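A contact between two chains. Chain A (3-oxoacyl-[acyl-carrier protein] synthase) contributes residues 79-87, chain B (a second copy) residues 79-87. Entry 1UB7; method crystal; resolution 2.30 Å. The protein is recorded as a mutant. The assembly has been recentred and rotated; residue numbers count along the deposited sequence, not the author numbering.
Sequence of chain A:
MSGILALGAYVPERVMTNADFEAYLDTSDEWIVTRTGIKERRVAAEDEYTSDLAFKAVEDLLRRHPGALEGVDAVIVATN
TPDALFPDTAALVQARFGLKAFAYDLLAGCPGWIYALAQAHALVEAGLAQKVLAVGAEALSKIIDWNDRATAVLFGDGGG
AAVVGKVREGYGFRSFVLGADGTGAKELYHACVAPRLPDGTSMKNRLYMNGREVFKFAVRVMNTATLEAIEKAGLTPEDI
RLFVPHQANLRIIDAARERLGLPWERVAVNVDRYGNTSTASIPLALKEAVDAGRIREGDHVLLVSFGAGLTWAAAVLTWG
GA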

# COMPACT_ATOMS: atom_id res chain seq x y z
N THR A 79 1.99 6.74 2.20
CA THR A 79 2.32 7.90 1.39
C THR A 79 1.47 7.88 0.13
O THR A 79 0.85 6.86 -0.19
CB THR A 79 3.81 7.89 0.96
OG1 THR A 79 4.12 9.11 0.27
CG2 THR A 79 4.11 6.69 0.04
N ASN A 80 1.46 9.00 -0.58
CA ASN A 80 0.72 9.11 -1.84
C ASN A 80 1.65 9.76 -2.86
O ASN A 80 1.25 10.06 -3.99
CB ASN A 80 -0.55 9.93 -1.64
CG ASN A 80 -1.56 9.24 -0.73
OD1 ASN A 80 -2.27 8.31 -1.14
ND2 ASN A 80 -1.63 9.69 0.52
N THR A 81 2.90 9.97 -2.46
CA THR A 81 3.90 10.54 -3.34
C THR A 81 5.21 9.75 -3.21
O THR A 81 6.26 10.33 -2.96
CB THR A 81 4.19 12.05 -3.03
OG1 THR A 81 4.58 12.22 -1.66
CG2 THR A 81 2.94 12.90 -3.31
N PRO A 82 5.17 8.42 -3.42
CA PRO A 82 6.39 7.62 -3.31
C PRO A 82 7.43 8.00 -4.38
O PRO A 82 7.08 8.46 -5.47
CB PRO A 82 5.88 6.19 -3.47
CG PRO A 82 4.77 6.37 -4.46
CD PRO A 82 4.05 7.61 -3.95
N ASP A 83 8.70 7.83 -4.05
CA ASP A 83 9.78 8.14 -4.98
C ASP A 83 9.57 7.44 -6.32
O ASP A 83 9.72 8.05 -7.37
CB ASP A 83 11.13 7.71 -4.40
CG ASP A 83 11.54 8.55 -3.22
OD1 ASP A 83 10.66 9.13 -2.55
OD2 ASP A 83 12.76 8.63 -2.96
N ALA A 84 9.22 6.16 -6.27
CA ALA A 84 8.99 5.40 -7.50
C ALA A 84 7.80 4.45 -7.35
O ALA A 84 7.33 4.22 -6.23
CB ALA A 84 10.24 4.60 -7.84
N LEU A 85 7.31 3.92 -8.47
CA LEU A 85 6.20 2.95 -8.45
C LEU A 85 6.80 1.71 -7.76
O LEU A 85 6.12 0.98 -7.02
CB LEU A 85 5.75 2.60 -9.88
CG LEU A 85 5.02 3.67 -10.69
CD1 LEU A 85 4.67 3.13 -12.08
CD2 LEU A 85 3.76 4.10 -9.95
N PHE A 86 8.08 1.50 -8.03
CA PHE A 86 8.88 0.44 -7.43
C PHE A 86 10.33 0.84 -7.71
O PHE A 86 10.63 1.43 -8.74
CB PHE A 86 8.56 -0.96 -8.01
CG PHE A 86 8.35 -1.00 -9.50
CD1 PHE A 86 7.16 -0.55 -10.07
CD2 PHE A 86 9.34 -1.54 -10.34
CE1 PHE A 86 6.94 -0.64 -11.46
CE2 PHE A 86 9.13 -1.63 -11.73
CZ PHE A 86 7.93 -1.18 -12.29
N PRO A 87 11.23 0.56 -6.77
CA PRO A 87 10.95 -0.09 -5.49
C PRO A 87 10.06 0.79 -4.60
O PRO A 87 9.97 2.01 -4.81
CB PRO A 87 12.35 -0.28 -4.90
CG PRO A 87 13.05 0.98 -5.36
CD PRO A 87 12.61 1.09 -6.80
N THR B 79 -0.62 -3.75 -6.36
CA THR B 79 -0.32 -3.35 -7.73
C THR B 79 0.86 -2.39 -7.71
O THR B 79 1.23 -1.87 -6.65
CB THR B 79 -1.55 -2.61 -8.35
OG1 THR B 79 -1.27 -2.23 -9.71
CG2 THR B 79 -1.87 -1.35 -7.55
N ASN B 80 1.44 -2.16 -8.87
CA ASN B 80 2.56 -1.25 -9.00
C ASN B 80 2.27 -0.32 -10.16
O ASN B 80 3.11 0.48 -10.57
CB ASN B 80 3.84 -2.04 -9.25
CG ASN B 80 4.08 -3.08 -8.18
OD1 ASN B 80 4.42 -2.76 -7.03
ND2 ASN B 80 3.89 -4.35 -8.54
N THR B 81 1.04 -0.42 -10.68
CA THR B 81 0.58 0.42 -11.79
C THR B 81 -0.83 0.91 -11.48
O THR B 81 -1.79 0.62 -12.20
CB THR B 81 0.56 -0.37 -13.10
OG1 THR B 81 -0.30 -1.51 -12.97
CG2 THR B 81 1.98 -0.83 -13.47
N PRO B 82 -0.98 1.66 -10.37
CA PRO B 82 -2.31 2.18 -10.01
C PRO B 82 -2.77 3.26 -10.98
O PRO B 82 -1.94 3.97 -11.55
CB PRO B 82 -2.09 2.71 -8.60
CG PRO B 82 -0.64 3.19 -8.65
CD PRO B 82 0.07 2.12 -9.44
N ASP B 83 -4.09 3.36 -11.18
CA ASP B 83 -4.69 4.35 -12.07
C ASP B 83 -4.25 5.74 -11.62
O ASP B 83 -3.95 6.61 -12.44
CB ASP B 83 -6.22 4.29 -12.02
CG ASP B 83 -6.80 3.04 -12.70
OD1 ASP B 83 -6.06 2.05 -12.89
OD2 ASP B 83 -8.02 3.04 -13.02
N ALA B 84 -4.20 5.95 -10.31
CA ALA B 84 -3.81 7.24 -9.75
C ALA B 84 -3.07 7.10 -8.42
O ALA B 84 -3.11 6.04 -7.78
CB ALA B 84 -5.06 8.12 -9.56
N LEU B 85 -2.41 8.17 -8.00
CA LEU B 85 -1.71 8.18 -6.72
C LEU B 85 -2.80 8.25 -5.64
O LEU B 85 -2.64 7.77 -4.50
CB LEU B 85 -0.77 9.39 -6.65
CG LEU B 85 0.40 9.30 -7.65
CD1 LEU B 85 1.27 10.55 -7.59
CD2 LEU B 85 1.23 8.05 -7.31
N PHE B 86 -3.93 8.84 -6.04
CA PHE B 86 -5.14 8.98 -5.23
C PHE B 86 -6.22 9.52 -6.18
O PHE B 86 -5.95 10.37 -7.02
CB PHE B 86 -4.94 9.92 -4.01
CG PHE B 86 -4.33 11.27 -4.34
CD1 PHE B 86 -2.97 11.39 -4.61
CD2 PHE B 86 -5.12 12.42 -4.33
CE1 PHE B 86 -2.39 12.65 -4.87
CE2 PHE B 86 -4.56 13.68 -4.58
CZ PHE B 86 -3.19 13.80 -4.85
N PRO B 87 -7.45 8.98 -6.11
CA PRO B 87 -7.91 7.91 -5.21
C PRO B 87 -7.13 6.61 -5.43
O PRO B 87 -6.57 6.39 -6.50
CB PRO B 87 -9.37 7.76 -5.59
CG PRO B 87 -9.33 7.98 -7.08
CD PRO B 87 -8.43 9.19 -7.19
O HOH W 1 6.10 -1.24 -5.62

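The two copies of residues 79-87 meet in a reciprocal arrangement in which the same positions are paired twice. The CA atoms of Asn A80 and Leu B85 lie 5.5 Å apart, and those of Leu A85 and Asn B80 lie 5.6 Å apart, so the early part of each stretch faces the corner that the other chain turns at residue 85. Backbone torsions agree closely between copies: Asn A80 has phi/psi of -133/5 and Asn B80 -131/7, and the peptide bond before Pro A87 and before Pro B87 is cis. No direct hydrogen bond crosses between the stretches; packing and one bridging water account for the contact, which buries 372 Å² summed over both sides.

Asparagine and leucine supply most of that area. Each leucine directs its CA-to-CB bond toward the partner, which places Leu B85 CB 3.4 Å from Asn A80 O. Both adopt the m,t rotamer, with chi1/chi2 of -70°/180° in Leu A85 and -67°/177° in Leu B85, and this sets the positions of the methyl groups: Leu A85 CD1 is 3.4 Å from Asn B80 O. These are van der Waals contacts, since carbon offers the carbonyl no donor. The leucine also meets a proline, with Leu A85 CD2 4.2 Å from Pro B82 CD and Leu B85 CD2 4.4 Å from Pro A82 CD, distances that suit apolar packing between a branched side chain and a rigid ring.

Phenylalanine extends this apolar surface. Both rings approach the asparagine CB obliquely, Phe A86 CD1 lying 3.7 Å from Asn B80 CB and Phe B86 CD1 4.1 Å from Asn A80 CB. Asparagine suits its place because its CB can pack against an aromatic ring while its amide keeps polar atoms for other partners; OD1 and ND2 of both copies are hydrogen-bonded elsewhere in the structure.

One water lies between the chains, within hydrogen-bonding distance of Leu A85 O (2.6 Å) and Asn B80 OD1 (2.7 Å). Both are acceptors, so in a bond to either the water is the donor; which of them it serves is left open, because acceptors in reach outnumber its protons. In the reciprocal pair, Asn A80 OD1 and Leu B85 O are 3.4 Å apart and, as two acceptors, cannot bond directly.

Within chain A, Thr A81 N donates to Thr A79 OG1 at 3.1 Å with an N-H...acceptor angle of 167°, a nearly linear bond that links the Thr A79 side chain to the backbone of Thr A81, spanning Asn A80.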